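Local coordinates for protein glycosaminoglycan xylosylkinase (Hydra vulgaris, PDB 5XOM) that probably phosphorylates xylose in the glycosaminoglycan linker as a kinase of the Fam20 family, at residues 47-52 / 70-75; 111-116 / 205-210; 152-157 / 348-353. One frame throughout, in Å; residues are numbered along the deposited sequence.

Interaction 1 (47-52 / 70-75)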
ATOM      1  N   ILE A  47     -13.804  -3.493  -2.055  1.00 37.63           N
ATOM      2  CA  ILE A  47     -13.028  -3.361  -3.287  1.00 37.90           C
ATOM      3  C   ILE A  47     -12.749  -4.762  -3.814  1.00 38.96           C
ATOM      4  O   ILE A  47     -12.274  -5.622  -3.064  1.00 38.51           O
ATOM      5  CB  ILE A  47     -11.707  -2.605  -3.054  1.00 34.88           C
ATOM      6  CG1 ILE A  47     -11.964  -1.293  -2.303  1.00 35.26           C
ATOM      7  CG2 ILE A  47     -10.985  -2.361  -4.385  1.00 29.33           C
ATOM      8  CD1 ILE A  47     -10.705  -0.546  -1.916  1.00 29.27           C
ATOM      9  N   HIS A  48     -13.051  -5.003  -5.089  1.00 31.74           N
ATOM     10  CA  HIS A  48     -12.796  -6.323  -5.649  1.00 35.76           C
ATOM     11  C   HIS A  48     -11.353  -6.455  -6.121  1.00 30.97           C
ATOM     12  O   HIS A  48     -10.753  -5.500  -6.625  1.00 32.64           O
ATOM     13  CB  HIS A  48     -13.739  -6.650  -6.803  1.00 34.25           C
ATOM     14  CG  HIS A  48     -13.709  -8.098  -7.183  1.00 37.17           C
ATOM     15  ND1 HIS A  48     -12.802  -8.613  -8.085  1.00 31.91           N
ATOM     16  CD2 HIS A  48     -14.436  -9.153  -6.740  1.00 35.74           C
ATOM     17  CE1 HIS A  48     -12.993  -9.915  -8.205  1.00 35.67           C
ATOM     18  NE2 HIS A  48     -13.977 -10.268  -7.399  1.00 32.71           N
ATOM     19  N   ALA A  49     -10.805  -7.659  -5.950  1.00 30.91           N
ATOM     20  CA  ALA A  49      -9.395  -7.902  -6.240  1.00 27.94           C
ATOM     21  C   ALA A  49      -9.037  -7.586  -7.690  1.00 25.01           C
ATOM     22  O   ALA A  49      -7.944  -7.076  -7.962  1.00 28.64           O
ATOM     23  CB  ALA A  49      -9.040  -9.347  -5.908  1.00 27.41           C
ATOM     24  N   TRP A  50      -9.927  -7.881  -8.644  1.00 20.87           N
ATOM     25  CA  TRP A  50      -9.545  -7.614 -10.026  1.00 22.87           C
ATOM     26  C   TRP A  50      -9.413  -6.121 -10.288  1.00 29.16           C
ATOM     27  O   TRP A  50      -8.609  -5.715 -11.132  1.00 31.53           O
ATOM     28  CB  TRP A  50     -10.530  -8.242 -11.015  1.00 21.13           C
ATOM     29  CG  TRP A  50     -10.783  -9.733 -10.882  1.00 26.46           C
ATOM     30  CD1 TRP A  50     -11.922 -10.391 -11.251  1.00 32.31           C
ATOM     31  CD2 TRP A  50      -9.891 -10.745 -10.364  1.00 27.08           C
ATOM     32  NE1 TRP A  50     -11.802 -11.738 -10.998  1.00 28.86           N
ATOM     33  CE2 TRP A  50     -10.570 -11.981 -10.450  1.00 30.55           C
ATOM     34  CE3 TRP A  50      -8.592 -10.726  -9.837  1.00 28.27           C
ATOM     35  CZ2 TRP A  50      -9.997 -13.180 -10.032  1.00 25.82           C
ATOM     36  CZ3 TRP A  50      -8.027 -11.919  -9.419  1.00 25.49           C
ATOM     37  CH2 TRP A  50      -8.729 -13.128  -9.519  1.00 26.51           C
ATOM     38  N   ASP A  51     -10.151  -5.290  -9.548  1.00 25.24           N
ATOM     39  CA  ASP A  51      -9.960  -3.849  -9.661  1.00 24.96           C
ATOM     40  C   ASP A  51      -8.646  -3.416  -9.022  1.00 30.44           C
ATOM     41  O   ASP A  51      -7.979  -2.502  -9.522  1.00 29.96           O
ATOM     42  CB  ASP A  51     -11.139  -3.111  -9.027  1.00 29.97           C
ATOM     43  CG  ASP A  51     -12.412  -3.222  -9.853  1.00 35.78           C
ATOM     44  OD1 ASP A  51     -12.331  -3.182 -11.101  1.00 37.87           O
ATOM     45  OD2 ASP A  51     -13.496  -3.344  -9.247  1.00 35.68           O
ATOM     46  N   VAL A  52      -8.265  -4.048  -7.908  1.00 26.36           N
ATOM     47  CA  VAL A  52      -6.960  -3.780  -7.309  1.00 29.71           C
ATOM     48  C   VAL A  52      -5.847  -4.051  -8.313  1.00 37.78           C
ATOM     49  O   VAL A  52      -4.885  -3.281  -8.419  1.00 40.67           O
ATOM     50  CB  VAL A  52      -6.778  -4.610  -6.026  1.00 25.42           C
ATOM     51  CG1 VAL A  52      -5.382  -4.402  -5.452  1.00 18.16           C
ATOM     52  CG2 VAL A  52      -7.852  -4.239  -5.001  1.00 26.14           C
ATOM     53  N   ILE A  70      -1.257  -6.867  -2.723  1.00 22.38           N
ATOM     54  CA  ILE A  70      -0.826  -8.027  -3.504  1.00 26.08           C
ATOM     55  C   ILE A  70      -1.455  -9.310  -2.967  1.00 25.19           C
ATOM     56  O   ILE A  70      -1.965 -10.132  -3.741  1.00 25.32           O
ATOM     57  CB  ILE A  70       0.712  -8.107  -3.542  1.00 22.66           C
ATOM     58  CG1 ILE A  70       1.250  -7.006  -4.453  1.00 24.72           C
ATOM     59  CG2 ILE A  70       1.172  -9.450  -4.069  1.00 22.52           C
ATOM     60  CD1 ILE A  70       0.903  -7.237  -5.923  1.00 28.56           C
ATOM     61  N   TYR A  71      -1.447  -9.502  -1.640  1.00 21.23           N
ATOM     62  CA  TYR A  71      -2.082 -10.700  -1.080  1.00 25.80           C
ATOM     63  C   TYR A  71      -3.568 -10.745  -1.395  1.00 29.13           C
ATOM     64  O   TYR A  71      -4.133 -11.830  -1.568  1.00 29.90           O
ATOM     65  CB  TYR A  71      -1.891 -10.792   0.436  1.00 23.01           C
ATOM     66  CG  TYR A  71      -0.494 -11.157   0.887  1.00 27.31           C
ATOM     67  CD1 TYR A  71       0.608 -10.904   0.080  1.00 24.63           C
ATOM     68  CD2 TYR A  71      -0.282 -11.790   2.110  1.00 29.92           C
ATOM     69  CE1 TYR A  71       1.883 -11.230   0.487  1.00 35.94           C
ATOM     70  CE2 TYR A  71       0.999 -12.127   2.527  1.00 32.51           C
ATOM     71  CZ  TYR A  71       2.073 -11.840   1.709  1.00 43.50           C
ATOM     72  OH  TYR A  71       3.353 -12.165   2.091  1.00 49.99           O
ATOM     73  N   LYS A  72      -4.219  -9.584  -1.464  1.00 33.93           N
ATOM     74  CA  LYS A  72      -5.627  -9.555  -1.843  1.00 29.04           C
ATOM     75  C   LYS A  72      -5.825 -10.139  -3.236  1.00 28.35           C
ATOM     76  O   LYS A  72      -6.782 -10.886  -3.477  1.00 24.33           O
ATOM     77  CB  LYS A  72      -6.141  -8.116  -1.774  1.00 30.07           C
ATOM     78  CG  LYS A  72      -7.625  -7.937  -2.041  1.00 21.15           C
ATOM     79  CD  LYS A  72      -8.011  -6.493  -1.758  1.00 26.66           C
ATOM     80  CE  LYS A  72      -9.464  -6.242  -2.048  1.00 28.81           C
ATOM     81  NZ  LYS A  72     -10.314  -6.749  -0.939  1.00 28.91           N
ATOM     82  N   VAL A  73      -4.932  -9.798  -4.168  1.00 29.68           N
ATOM     83  CA  VAL A  73      -5.028 -10.325  -5.525  1.00 28.57           C
ATOM     84  C   VAL A  73      -4.661 -11.808  -5.552  1.00 20.70           C
ATOM     85  O   VAL A  73      -5.362 -12.620  -6.166  1.00 20.33           O
ATOM     86  CB  VAL A  73      -4.148  -9.490  -6.474  1.00 27.39           C
ATOM     87  CG1 VAL A  73      -4.105 -10.119  -7.865  1.00 17.99           C
ATOM     88  CG2 VAL A  73      -4.672  -8.058  -6.551  1.00 26.57           C
ATOM     89  N   LEU A  74      -3.574 -12.187  -4.869  1.00 20.46           N
ATOM     90  CA  LEU A  74      -3.157 -13.591  -4.838  1.00 26.44           C
ATOM     91  C   LEU A  74      -4.232 -14.479  -4.221  1.00 31.35           C
ATOM     92  O   LEU A  74      -4.496 -15.585  -4.712  1.00 27.31           O
ATOM     93  CB  LEU A  74      -1.841 -13.734  -4.069  1.00 17.16           C
ATOM     94  CG  LEU A  74      -0.622 -13.000  -4.633  1.00 23.95           C
ATOM     95  CD1 LEU A  74       0.628 -13.301  -3.794  1.00 19.16           C
ATOM     96  CD2 LEU A  74      -0.391 -13.406  -6.096  1.00 20.46           C
ATOM     97  N   LYS A  75      -4.861 -14.016  -3.140  1.00 26.45           N
ATOM     98  CA  LYS A  75      -5.926 -14.797  -2.517  1.00 23.20           C
ATOM     99  C   LYS A  75      -7.080 -15.027  -3.484  1.00 24.05           C
ATOM    100  O   LYS A  75      -7.650 -16.124  -3.537  1.00 26.49           O
ATOM    101  CB  LYS A  75      -6.424 -14.088  -1.257  1.00 27.96           C
ATOM    102  CG  LYS A  75      -7.491 -14.849  -0.475  1.00 30.18           C
ATOM    103  CD  LYS A  75      -7.894 -14.054   0.761  1.00 40.96           C
ATOM    104  CE  LYS A  75      -8.977 -14.758   1.553  1.00 46.86           C
ATOM    105  NZ  LYS A  75      -8.489 -16.075   2.028  1.00 53.53           N
TER
HETATM  106  O   HOH W   1     -12.873  -5.358   0.193  1.00 48.05           O

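Interaction 2 (111-116 / 205-210)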
ATOM      1  N   LYS A 111       0.115 -22.923 -15.947  1.00 20.24           N
ATOM      2  CA  LYS A 111       1.290 -23.732 -16.252  1.00 23.13           C
ATOM      3  C   LYS A 111       1.324 -24.961 -15.358  1.00 27.84           C
ATOM      4  O   LYS A 111       1.549 -24.831 -14.144  1.00 21.88           O
ATOM      5  CB  LYS A 111       2.560 -22.904 -16.077  1.00 18.55           C
ATOM      6  CG  LYS A 111       2.539 -21.679 -16.958  1.00 24.88           C
ATOM      7  CD  LYS A 111       3.915 -21.317 -17.446  1.00 21.37           C
ATOM      8  CE  LYS A 111       3.813 -20.176 -18.429  1.00 23.86           C
ATOM      9  NZ  LYS A 111       5.134 -19.562 -18.683  1.00 26.23           N
ATOM     10  N   PRO A 112       1.088 -26.153 -15.895  1.00 23.78           N
ATOM     11  CA  PRO A 112       1.075 -27.355 -15.057  1.00 21.09           C
ATOM     12  C   PRO A 112       2.474 -27.768 -14.621  1.00 18.49           C
ATOM     13  O   PRO A 112       3.474 -27.471 -15.277  1.00 26.26           O
ATOM     14  CB  PRO A 112       0.437 -28.418 -15.967  1.00 21.68           C
ATOM     15  CG  PRO A 112       0.704 -27.937 -17.345  1.00 29.47           C
ATOM     16  CD  PRO A 112       0.708 -26.437 -17.292  1.00 26.89           C
ATOM     17  N   LYS A 113       2.528 -28.466 -13.491  1.00 21.45           N
ATOM     18  CA  LYS A 113       3.749 -29.139 -13.064  1.00 18.75           C
ATOM     19  C   LYS A 113       4.208 -30.162 -14.098  1.00 23.34           C
ATOM     20  O   LYS A 113       3.406 -30.948 -14.617  1.00 21.47           O
ATOM     21  CB  LYS A 113       3.506 -29.818 -11.718  1.00 24.46           C
ATOM     22  CG  LYS A 113       4.617 -30.737 -11.267  1.00 28.45           C
ATOM     23  CD  LYS A 113       4.247 -31.448  -9.978  1.00 27.52           C
ATOM     24  CE  LYS A 113       4.979 -32.770  -9.871  1.00 36.47           C
ATOM     25  NZ  LYS A 113       5.990 -32.798  -8.804  1.00 47.97           N
ATOM     26  N   ARG A 114       5.513 -30.149 -14.400  1.00 24.77           N
ATOM     27  CA  ARG A 114       6.106 -31.076 -15.356  1.00 22.77           C
ATOM     28  C   ARG A 114       7.290 -31.854 -14.803  1.00 26.61           C
ATOM     29  O   ARG A 114       7.713 -32.825 -15.438  1.00 34.01           O
ATOM     30  CB  ARG A 114       6.567 -30.328 -16.617  1.00 21.22           C
ATOM     31  CG  ARG A 114       5.542 -29.358 -17.164  1.00 30.38           C
ATOM     32  CD  ARG A 114       4.338 -30.076 -17.715  1.00 30.57           C
ATOM     33  NE  ARG A 114       4.729 -31.197 -18.553  1.00 31.01           N
ATOM     34  CZ  ARG A 114       4.833 -31.131 -19.877  1.00 30.39           C
ATOM     35  NH1 ARG A 114       4.583 -29.994 -20.510  1.00 29.97           N
ATOM     36  NH2 ARG A 114       5.192 -32.195 -20.571  1.00 39.90           N
ATOM     37  N   TYR A 115       7.851 -31.450 -13.667  1.00 25.90           N
ATOM     38  CA  TYR A 115       9.046 -32.065 -13.111  1.00 22.18           C
ATOM     39  C   TYR A 115       8.899 -32.160 -11.603  1.00 27.58           C
ATOM     40  O   TYR A 115       8.113 -31.431 -10.989  1.00 22.07           O
ATOM     41  CB  TYR A 115      10.318 -31.254 -13.403  1.00 20.36           C
ATOM     42  CG  TYR A 115      10.705 -31.063 -14.852  1.00 21.00           C
ATOM     43  CD1 TYR A 115      11.202 -32.116 -15.609  1.00 28.88           C
ATOM     44  CD2 TYR A 115      10.590 -29.825 -15.454  1.00 19.40           C
ATOM     45  CE1 TYR A 115      11.573 -31.931 -16.931  1.00 28.89           C
ATOM     46  CE2 TYR A 115      10.955 -29.632 -16.773  1.00 24.86           C
ATOM     47  CZ  TYR A 115      11.445 -30.688 -17.506  1.00 31.09           C
ATOM     48  OH  TYR A 115      11.808 -30.498 -18.822  1.00 32.73           O
ATOM     49  N   SER A 116       9.688 -33.050 -11.007  1.00 18.99           N
ATOM     50  CA  SER A 116       9.882 -33.014  -9.567  1.00 26.47           C
ATOM     51  C   SER A 116      10.656 -31.758  -9.169  1.00 22.43           C
ATOM     52  O   SER A 116      11.389 -31.167  -9.973  1.00 22.12           O
ATOM     53  CB  SER A 116      10.655 -34.241  -9.089  1.00 31.19           C
ATOM     54  OG  SER A 116      10.007 -35.433  -9.474  1.00 53.18           O
ATOM     55  N   THR A 205      -6.016 -34.453  -9.513  1.00 25.21           N
ATOM     56  CA  THR A 205      -5.586 -33.185  -8.921  1.00 25.04           C
ATOM     57  C   THR A 205      -4.275 -32.754  -9.566  1.00 23.88           C
ATOM     58  O   THR A 205      -3.247 -33.420  -9.399  1.00 23.18           O
ATOM     59  CB  THR A 205      -5.436 -33.316  -7.408  1.00 25.51           C
ATOM     60  OG1 THR A 205      -6.692 -33.750  -6.859  1.00 27.59           O
ATOM     61  CG2 THR A 205      -5.041 -31.983  -6.772  1.00 18.85           C
ATOM     62  N   MET A 206      -4.300 -31.642 -10.299  1.00 19.15           N
ATOM     63  CA  MET A 206      -3.116 -31.187 -11.015  1.00 21.31           C
ATOM     64  C   MET A 206      -2.567 -29.916 -10.382  1.00 23.54           C
ATOM     65  O   MET A 206      -3.271 -28.902 -10.279  1.00 22.44           O
ATOM     66  CB  MET A 206      -3.417 -30.978 -12.498  1.00 20.87           C
ATOM     67  CG  MET A 206      -2.238 -30.441 -13.295  1.00 25.40           C
ATOM     68  SD  MET A 206      -2.692 -30.029 -14.980  1.00 26.95           S
ATOM     69  CE  MET A 206      -2.289 -31.532 -15.811  1.00 21.27           C
ATOM     70  N   GLU A 207      -1.308 -29.987  -9.966  1.00 26.04           N
ATOM     71  CA  GLU A 207      -0.580 -28.847  -9.434  1.00 23.79           C
ATOM     72  C   GLU A 207      -0.088 -27.965 -10.575  1.00 19.10           C
ATOM     73  O   GLU A 207       0.367 -28.462 -11.612  1.00 22.59           O
ATOM     74  CB  GLU A 207       0.600 -29.352  -8.596  1.00 24.73           C
ATOM     75  CG  GLU A 207       1.496 -28.286  -7.994  1.00 22.01           C
ATOM     76  CD  GLU A 207       2.737 -28.872  -7.320  1.00 23.42           C
ATOM     77  OE1 GLU A 207       3.799 -28.216  -7.349  1.00 22.88           O
ATOM     78  OE2 GLU A 207       2.657 -29.993  -6.776  1.00 25.44           O
ATOM     79  N   GLY A 208      -0.168 -26.653 -10.380  1.00 17.46           N
ATOM     80  CA  GLY A 208       0.359 -25.741 -11.374  1.00 17.51           C
ATOM     81  C   GLY A 208       0.426 -24.324 -10.847  1.00 25.30           C
ATOM     82  O   GLY A 208       0.153 -24.061  -9.674  1.00 22.31           O
ATOM     83  N   ALA A 209       0.796 -23.410 -11.741  1.00 19.07           N
ATOM     84  CA  ALA A 209       0.910 -21.990 -11.437  1.00 18.27           C
ATOM     85  C   ALA A 209      -0.055 -21.203 -12.310  1.00 23.20           C
ATOM     86  O   ALA A 209      -0.222 -21.509 -13.494  1.00 21.38           O
ATOM     87  CB  ALA A 209       2.348 -21.488 -11.660  1.00 17.21           C
ATOM     88  N   LEU A 210      -0.697 -20.198 -11.719  1.00 22.47           N
ATOM     89  CA  LEU A 210      -1.580 -19.282 -12.433  1.00 21.90           C
ATOM     90  C   LEU A 210      -0.896 -17.925 -12.536  1.00 24.05           C
ATOM     91  O   LEU A 210      -0.418 -17.394 -11.524  1.00 20.30           O
ATOM     92  CB  LEU A 210      -2.926 -19.139 -11.711  1.00 17.97           C
ATOM     93  CG  LEU A 210      -4.005 -20.222 -11.847  1.00 23.12           C
ATOM     94  CD1 LEU A 210      -3.531 -21.566 -11.354  1.00 28.10           C
ATOM     95  CD2 LEU A 210      -5.248 -19.814 -11.075  1.00 21.45           C
TER

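Interaction 3 (152-157 / 348-353)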
ATOM      1  N   PRO A 152       1.448 -10.971 -11.120  1.00 23.75           N
ATOM      2  CA  PRO A 152       1.212 -11.902  -9.983  1.00 19.13           C
ATOM      3  C   PRO A 152       1.070 -13.359 -10.414  1.00 21.60           C
ATOM      4  O   PRO A 152       0.431 -13.682 -11.417  1.00 23.88           O
ATOM      5  CB  PRO A 152      -0.090 -11.368  -9.370  1.00 18.22           C
ATOM      6  CG  PRO A 152      -0.103  -9.906  -9.705  1.00 22.15           C
ATOM      7  CD  PRO A 152       0.755  -9.685 -10.939  1.00 19.74           C
ATOM      8  N   VAL A 153       1.670 -14.249  -9.616  1.00 21.36           N
ATOM      9  CA  VAL A 153       1.640 -15.696  -9.830  1.00 19.76           C
ATOM     10  C   VAL A 153       1.241 -16.384  -8.532  1.00 19.45           C
ATOM     11  O   VAL A 153       1.747 -16.041  -7.457  1.00 18.51           O
ATOM     12  CB  VAL A 153       3.008 -16.226 -10.305  1.00 17.04           C
ATOM     13  CG1 VAL A 153       2.928 -17.722 -10.591  1.00 17.25           C
ATOM     14  CG2 VAL A 153       3.508 -15.445 -11.528  1.00 17.48           C
ATOM     15  N   VAL A 154       0.369 -17.387  -8.628  1.00 20.31           N
ATOM     16  CA  VAL A 154       0.005 -18.198  -7.471  1.00 18.36           C
ATOM     17  C   VAL A 154       0.038 -19.676  -7.843  1.00 24.21           C
ATOM     18  O   VAL A 154      -0.295 -20.059  -8.974  1.00 20.35           O
ATOM     19  CB  VAL A 154      -1.384 -17.807  -6.916  1.00 22.96           C
ATOM     20  CG1 VAL A 154      -2.507 -18.512  -7.674  1.00 16.74           C
ATOM     21  CG2 VAL A 154      -1.463 -18.141  -5.468  1.00 29.17           C
ATOM     22  N   GLY A 155       0.471 -20.502  -6.888  1.00 22.81           N
ATOM     23  CA  GLY A 155       0.335 -21.931  -7.029  1.00 16.27           C
ATOM     24  C   GLY A 155      -1.068 -22.385  -6.679  1.00 20.56           C
ATOM     25  O   GLY A 155      -1.773 -21.759  -5.886  1.00 19.87           O
ATOM     26  N   ARG A 156      -1.497 -23.475  -7.310  1.00 19.11           N
ATOM     27  CA  ARG A 156      -2.834 -23.961  -7.018  1.00 17.43           C
ATOM     28  C   ARG A 156      -2.977 -25.420  -7.416  1.00 16.96           C
ATOM     29  O   ARG A 156      -2.423 -25.845  -8.431  1.00 26.63           O
ATOM     30  CB  ARG A 156      -3.866 -23.123  -7.763  1.00 16.77           C
ATOM     31  CG  ARG A 156      -5.279 -23.548  -7.511  1.00 21.59           C
ATOM     32  CD  ARG A 156      -6.219 -22.444  -7.965  1.00 21.68           C
ATOM     33  NE  ARG A 156      -7.581 -22.917  -8.149  1.00 27.83           N
ATOM     34  CZ  ARG A 156      -8.598 -22.130  -8.471  1.00 26.69           C
ATOM     35  NH1 ARG A 156      -8.441 -20.813  -8.648  1.00 27.16           N
ATOM     36  NH2 ARG A 156      -9.818 -22.644  -8.613  1.00 26.31           N
ATOM     37  N   TYR A 157      -3.739 -26.170  -6.619  1.00 17.84           N
ATOM     38  CA  TYR A 157      -4.108 -27.545  -6.941  1.00 20.94           C
ATOM     39  C   TYR A 157      -5.465 -27.538  -7.631  1.00 23.13           C
ATOM     40  O   TYR A 157      -6.469 -27.150  -7.027  1.00 24.62           O
ATOM     41  CB  TYR A 157      -4.154 -28.413  -5.686  1.00 22.12           C
ATOM     42  CG  TYR A 157      -2.829 -28.536  -4.960  1.00 25.25           C
ATOM     43  CD1 TYR A 157      -1.833 -29.385  -5.431  1.00 24.57           C
ATOM     44  CD2 TYR A 157      -2.588 -27.827  -3.788  1.00 23.96           C
ATOM     45  CE1 TYR A 157      -0.624 -29.511  -4.768  1.00 20.85           C
ATOM     46  CE2 TYR A 157      -1.380 -27.950  -3.113  1.00 26.03           C
ATOM     47  CZ  TYR A 157      -0.404 -28.793  -3.609  1.00 24.59           C
ATOM     48  OH  TYR A 157       0.792 -28.919  -2.943  1.00 27.12           O
ATOM     49  N   SER A 348       6.820 -19.165   1.384  1.00 24.22           N
ATOM     50  CA  SER A 348       6.135 -20.019   2.345  1.00 23.95           C
ATOM     51  C   SER A 348       4.652 -19.708   2.475  1.00 24.55           C
ATOM     52  O   SER A 348       3.928 -20.492   3.095  1.00 28.23           O
ATOM     53  CB  SER A 348       6.790 -19.895   3.721  1.00 28.82           C
ATOM     54  OG  SER A 348       6.503 -18.633   4.295  1.00 33.21           O
ATOM     55  N   ILE A 349       4.176 -18.590   1.919  1.00 22.46           N
ATOM     56  CA  ILE A 349       2.743 -18.308   1.931  1.00 20.87           C
ATOM     57  C   ILE A 349       2.009 -18.967   0.772  1.00 23.21           C
ATOM     58  O   ILE A 349       0.770 -19.035   0.796  1.00 26.50           O
ATOM     59  CB  ILE A 349       2.469 -16.788   1.888  1.00 31.74           C
ATOM     60  CG1 ILE A 349       2.671 -16.267   0.466  1.00 41.74           C
ATOM     61  CG2 ILE A 349       3.393 -16.032   2.858  1.00 30.23           C
ATOM     62  CD1 ILE A 349       2.615 -14.778   0.340  1.00 48.41           C
ATOM     63  N   ASP A 350       2.740 -19.487  -0.251  1.00 22.26           N
ATOM     64  CA  ASP A 350       2.021 -19.947  -1.433  1.00 24.89           C
ATOM     65  C   ASP A 350       1.446 -21.343  -1.189  1.00 24.15           C
ATOM     66  O   ASP A 350       2.045 -22.138  -0.462  1.00 23.37           O
ATOM     67  CB  ASP A 350       2.954 -19.940  -2.648  1.00 20.38           C
ATOM     68  CG  ASP A 350       2.276 -20.427  -3.917  1.00 26.54           C
ATOM     69  OD1 ASP A 350       1.920 -19.555  -4.741  1.00 22.39           O
ATOM     70  OD2 ASP A 350       2.083 -21.650  -4.098  1.00 22.65           O
ATOM     71  N   PRO A 351       0.261 -21.641  -1.737  1.00 21.62           N
ATOM     72  CA  PRO A 351      -0.399 -22.918  -1.412  1.00 24.25           C
ATOM     73  C   PRO A 351       0.380 -24.171  -1.798  1.00 24.63           C
ATOM     74  O   PRO A 351       0.144 -25.221  -1.194  1.00 24.13           O
ATOM     75  CB  PRO A 351      -1.726 -22.829  -2.181  1.00 24.36           C
ATOM     76  CG  PRO A 351      -2.021 -21.366  -2.237  1.00 25.03           C
ATOM     77  CD  PRO A 351      -0.665 -20.700  -2.397  1.00 21.26           C
ATOM     78  N   ILE A 352       1.293 -24.127  -2.762  1.00 26.11           N
ATOM     79  CA  ILE A 352       1.962 -25.361  -3.161  1.00 22.18           C
ATOM     80  C   ILE A 352       3.399 -25.412  -2.639  1.00 21.43           C
ATOM     81  O   ILE A 352       4.192 -26.238  -3.084  1.00 25.49           O
ATOM     82  CB  ILE A 352       1.898 -25.579  -4.682  1.00 20.77           C
ATOM     83  CG1 ILE A 352       2.807 -24.601  -5.424  1.00 17.74           C
ATOM     84  CG2 ILE A 352       0.445 -25.458  -5.177  1.00 19.46           C
ATOM     85  CD1 ILE A 352       2.889 -24.871  -6.919  1.00 20.91           C
ATOM     86  N   TYR A 353       3.730 -24.555  -1.676  1.00 21.75           N
ATOM     87  CA  TYR A 353       5.031 -24.565  -0.992  1.00 24.87           C
ATOM     88  C   TYR A 353       5.356 -25.934  -0.391  1.00 27.23           C
ATOM     89  O   TYR A 353       4.455 -26.605   0.126  1.00 22.91           O
ATOM     90  CB  TYR A 353       5.022 -23.492   0.104  1.00 26.48           C
ATOM     91  CG  TYR A 353       6.293 -23.386   0.908  1.00 23.74           C
ATOM     92  CD1 TYR A 353       7.337 -22.580   0.482  1.00 22.72           C
ATOM     93  CD2 TYR A 353       6.440 -24.080   2.111  1.00 25.34           C
ATOM     94  CE1 TYR A 353       8.505 -22.469   1.221  1.00 27.87           C
ATOM     95  CE2 TYR A 353       7.605 -23.981   2.854  1.00 24.99           C
ATOM     96  CZ  TYR A 353       8.632 -23.173   2.403  1.00 28.77           C
ATOM     97  OH  TYR A 353       9.794 -23.067   3.134  1.00 36.52           O
TER
HETATM   98  O   HOH W   2       2.380 -16.904  -4.675  1.00 20.55           O

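Interaction 1 (47-52 / 70-75)
A49, in the first turn of helix 49-56, packs against V73 of helix 67-79, with the CA atoms of A49 and V73 5.0 Å apart. The methyl of A49 rests on the backbone of the second helix, CB lying 3.7 Å from K72 O. V52, one turn on, sends its two branches to different partners: CG1 meets V73 CG2 at 3.9 Å, while CG2 touches K72 CE, the two side chains crossing at about a right angle. The K72 chain runs out extended and bends at its end (chi4 79°), which turns NZ to water 1, 3.1 Å away; I47 N donates to the same water. An alanine in place of K72 would probably break the water link to I47 N and leave a gap beside V52 CG2 where CD and CE lay. H48 caps the helix: its ND1 accepts from W50 N at 3.0 Å, the donor tilted 27° from the imidazole plane, and its CE1 lies over one face of the indole. W50 NE1 is held by D101 O, and A49 and W50 also touch A76. Helix 67-79 is backed by helix 132-144 through I70 and L74, while I47 and V52 pack on Y71 and V68 of the second subunit.

Interaction 2 (111-116 / 205-210)
K111 and A209 form an antiparallel hydrogen-bonded pair between strands 106-112 and 205-212. K111 N donates to A209 O at 2.9 Å, and A209 N returns the bond to K111 O. Both residues point to the face of the sheet covered by helix 132-144, where A209 packs on H132 and I136 and K111 NZ makes salt bridges to E135 and D130. P112 follows as the non-hydrogen-bonded partner of G208, their CA atoms only 4.1 Å apart. A side chain on G208 would run into K111 O, which lies 3.1 Å from G208 CA, so the bare glycine lets the strands close up here. On the face of the sheet that carries P112, M206 reaches one corner of the proline: its SD lies 3.7 Å from P112 CB, and a bend at chi3 (-93°) sets CE beside the same carbon. K113 ends the pairing, its N donating to E207 O at 2.9 Å, and K113 CB lies 3.4 Å from that same oxygen. Beyond it the K113 chain passes the E207 carboxylate, CD standing 3.9 Å from OE2. Their charged ends do not meet: K113 NZ makes a weak bond of 3.3 Å to Y115 O, whereas E207 OE1 is taken by H132 NE2 and R117 NH2. Past K113 the chain turns away from strand 205-212. A lysine on a central strand, its amino group paired with a glutamate of the helix lying across the sheet, is the pattern of the N-lobe of protein kinases; K111 with E135 probably corresponds to that lysine-glutamate pair.

Interaction 3 (152-157 / 348-353)
An Asx turn at D350, merged with a type I beta turn from D350 to Y353, ties the loop before helix 358-382 to strand 153-159 at G155. One carboxylate serves both sides. OD1 accepts from G155 N at 2.8 Å through its syn lone pair, with an N-H...O angle of 169°, while OD2 accepts from I352 N at 2.9 Å on its anti side and closes the turn. These two backbone N-H groups hold the carboxylate between strand and loop; water 2, donating to D350 OD1 at 2.7 Å and to V153 O, links OD1 to the strand a second time. V154 CG2 stands 3.7 Å from OD1 and also meets P351 CD, the valine and proline side chains crossing at about a right angle. P351 lays its ring against the strand backbone, CG 3.7 Å from G155 O. I352 carries the other end of the contact. Its CG1 stands between the backbone N and the carbonyl carbon (chi1 72°), and both CG1 and CD1 lie against G155 CA, a fit that the lack of a side chain on G155 makes possible. CG2 approaches R156 N at 3.5 Å and sits over one face of the Y157 ring, a CH-pi contact 3.9 Å from the centroid and 20° off the normal. Strand 153-159 is the outermost of its sheet within this chain, bonded along its other edge to strand 205-212. Helix 132-144 meets I352 through H132 and I136, helix 67-79 meets V154 through M77, and F45 of the second subunit covers V154 and P351.

From the N terminus, interaction 1 closes first, a short connection of 17 residues that brings helix 49-56 onto helix 67-79. Interaction 2 opens later, at the end of strand 106-112, and waits for strand 205-212, 89 residues on. Before it closes, interaction 3 opens at strand 153-159, so the two cross along the chain; interaction 3 is completed only by the loop at 348-353. Strand 205-212 links the two, bonded to 106-112 on one edge and, through G208 and L210, to 153-159, the strand of interaction 3, on the other. Interaction 1 reaches interaction 3 through L74 on P152 and Y71 on I349, and both also touch the second subunit.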